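PDB 2P3N: fructose-1,6-bisphosphatase/inositol-1-monophosphatase from Thermotoga maritima, which hydrolyses phosphate monoesters with broad specificity, among them fructose 1,6-bisphosphate and inositol 1-phosphate, using magnesium as cofactor. Local coordinates for residues A[9-14]-A[108-113]. Sequence-based numbering, arbitrary orientation.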
loop_
_atom_site.group_PDB
_atom_site.type_symbol
_atom_site.label_atom_id
_atom_site.label_comp_id
_atom_site.label_asym_id
_atom_site.label_seq_id
_atom_site.Cartn_x
_atom_site.Cartn_y
_atom_site.Cartn_z
ATOM N N LYS A 9 -5.879 3.254 -16.089
ATOM C CA LYS A 9 -4.981 4.346 -15.759
ATOM C C LYS A 9 -5.693 5.631 -15.365
ATOM O O LYS A 9 -5.182 6.401 -14.564
ATOM C CB LYS A 9 -4.045 4.602 -16.932
ATOM C CG LYS A 9 -3.276 3.356 -17.295
ATOM C CD LYS A 9 -2.212 3.603 -18.335
ATOM C CE LYS A 9 -1.428 2.331 -18.544
ATOM N NZ LYS A 9 -0.509 2.423 -19.696
ATOM N N LEU A 10 -6.876 5.850 -15.923
ATOM C CA LEU A 10 -7.663 7.049 -15.641
ATOM C C LEU A 10 -8.224 6.978 -14.237
ATOM O O LEU A 10 -8.112 7.921 -13.465
ATOM C CB LEU A 10 -8.839 7.160 -16.611
ATOM C CG LEU A 10 -9.213 8.478 -17.285
ATOM C CD1 LEU A 10 -10.657 8.343 -17.739
ATOM C CD2 LEU A 10 -9.061 9.669 -16.356
ATOM N N LEU A 11 -8.851 5.859 -13.905
ATOM C CA LEU A 11 -9.420 5.727 -12.578
ATOM C C LEU A 11 -8.336 5.672 -11.516
ATOM O O LEU A 11 -8.553 6.100 -10.389
ATOM C CB LEU A 11 -10.306 4.480 -12.484
ATOM C CG LEU A 11 -11.549 4.418 -13.379
ATOM C CD1 LEU A 11 -12.677 3.851 -12.559
ATOM C CD2 LEU A 11 -11.920 5.784 -13.924
ATOM N N ARG A 12 -7.171 5.145 -11.882
ATOM C CA ARG A 12 -6.074 5.058 -10.937
ATOM C C ARG A 12 -5.508 6.433 -10.651
ATOM O O ARG A 12 -5.071 6.705 -9.538
ATOM C CB ARG A 12 -4.985 4.119 -11.455
ATOM C CG ARG A 12 -5.243 2.660 -11.101
ATOM C CD ARG A 12 -4.236 1.709 -11.710
ATOM N NE ARG A 12 -4.444 0.357 -11.205
ATOM C CZ ARG A 12 -3.727 -0.705 -11.563
ATOM N NH1 ARG A 12 -2.742 -0.587 -12.444
ATOM N NH2 ARG A 12 -3.992 -1.893 -11.030
ATOM N N LYS A 13 -5.548 7.310 -11.646
ATOM C CA LYS A 13 -5.039 8.669 -11.493
ATOM C C LYS A 13 -6.041 9.503 -10.680
ATOM O O LYS A 13 -5.681 10.163 -9.702
ATOM C CB LYS A 13 -4.829 9.300 -12.872
ATOM C CG LYS A 13 -4.152 10.663 -12.866
ATOM C CD LYS A 13 -4.391 11.359 -14.203
ATOM C CE LYS A 13 -3.618 12.677 -14.345
ATOM N NZ LYS A 13 -2.151 12.486 -14.548
ATOM N N VAL A 14 -7.301 9.460 -11.090
ATOM C CA VAL A 14 -8.341 10.196 -10.397
ATOM C C VAL A 14 -8.456 9.705 -8.953
ATOM O O VAL A 14 -8.736 10.484 -8.037
ATOM C CB VAL A 14 -9.693 10.028 -11.117
ATOM C CG1 VAL A 14 -10.768 10.826 -10.406
ATOM C CG2 VAL A 14 -9.564 10.480 -12.565
ATOM N N LEU A 108 -16.945 -3.407 -21.409
ATOM C CA LEU A 108 -15.798 -3.203 -20.543
ATOM C C LEU A 108 -16.244 -2.640 -19.203
ATOM O O LEU A 108 -17.187 -1.861 -19.130
ATOM C CB LEU A 108 -14.850 -2.227 -21.249
ATOM C CG LEU A 108 -13.529 -1.700 -20.695
ATOM C CD1 LEU A 108 -12.900 -0.835 -21.772
ATOM C CD2 LEU A 108 -13.728 -0.892 -19.417
ATOM N N GLY A 109 -15.557 -3.037 -18.140
ATOM C CA GLY A 109 -15.893 -2.540 -16.821
ATOM C C GLY A 109 -14.659 -2.426 -15.945
ATOM O O GLY A 109 -13.764 -3.262 -16.000
ATOM N N VAL A 110 -14.587 -1.374 -15.150
ATOM C CA VAL A 110 -13.458 -1.211 -14.252
ATOM C C VAL A 110 -13.928 -0.517 -12.982
ATOM O O VAL A 110 -14.692 0.449 -13.036
ATOM C CB VAL A 110 -12.295 -0.434 -14.927
ATOM C CG1 VAL A 110 -12.836 0.706 -15.740
ATOM C CG2 VAL A 110 -11.329 0.078 -13.873
ATOM N N VAL A 111 -13.510 -1.058 -11.840
ATOM C CA VAL A 111 -13.863 -0.506 -10.530
ATOM C C VAL A 111 -12.543 -0.285 -9.796
ATOM O O VAL A 111 -11.710 -1.187 -9.721
ATOM C CB VAL A 111 -14.754 -1.491 -9.699
ATOM C CG1 VAL A 111 -15.091 -0.889 -8.342
ATOM C CG2 VAL A 111 -16.027 -1.797 -10.440
ATOM N N HIS A 112 -12.338 0.914 -9.270
ATOM C CA HIS A 112 -11.097 1.205 -8.564
ATOM C C HIS A 112 -11.307 1.796 -7.169
ATOM O O HIS A 112 -11.692 2.954 -7.029
ATOM C CB HIS A 112 -10.213 2.143 -9.400
ATOM C CG HIS A 112 -8.947 2.548 -8.709
ATOM N ND1 HIS A 112 -7.979 1.641 -8.341
ATOM C CD2 HIS A 112 -8.509 3.759 -8.287
ATOM C CE1 HIS A 112 -6.999 2.274 -7.721
ATOM N NE2 HIS A 112 -7.294 3.560 -7.677
ATOM N N ALA A 113 -11.057 0.976 -6.146
ATOM C CA ALA A 113 -11.184 1.400 -4.758
ATOM C C ALA A 113 -9.823 1.973 -4.413
ATOM O O ALA A 113 -8.867 1.239 -4.165
ATOM C CB ALA A 113 -11.504 0.219 -3.871
HETATM O O HOH W 1 -5.742 5.547 -7.210
#
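The imidazole of H112 rises from strand 108-113 against the backbone of helix 9-14 at L11 and R12, and shows how a polar ring can serve in helix-on-sheet packing. With CG anti to the backbone N (chi1 177°), the ring is carried off the strand toward the helix. The aliphatic root of R12 lies over one face of the H112 ring: CG of R12 is 4.0 Å from the ring centroid in a CH-pi contact, displaced toward the CE1 rim. From there the extended arginine chain crosses the histidine at about a right angle, leaving guanidinium and ring planes 71° apart. CD2 of H112 comes within 3.1 Å of the carbonyl O of L11, which meets the ring obliquely.

Both ring nitrogens are engaged. A water in the ring plane lies 2.6 Å from NE2 of H112 and donates to the carbonyl O of R12 at 2.7 Å, while ND1 hydrogen-bonds T119 on the adjacent strand. T119 also receives NE of R12, whose guanidinium continues to a salt bridge with E133 of the second subunit. A leucine in place of H112 would probably leave the water without its strand-side partner and T119 OG1 without its histidine mate.

Beside the ring the contact is apolar. CB of L11 sits 3.9 Å from CB of H112, and CD1 of L11 reaches CG2 of V110 at 4.2 Å; I96 of the neighbouring strand also touches L11. The axes of 9-14 and 108-113 run in nearly the same direction, 20° apart, and approach to 8.5 Å. This is the alpha/beta layering of the inositol monophosphatase fold, in which the N-terminal helix 2-21 packs on the large mixed sheet.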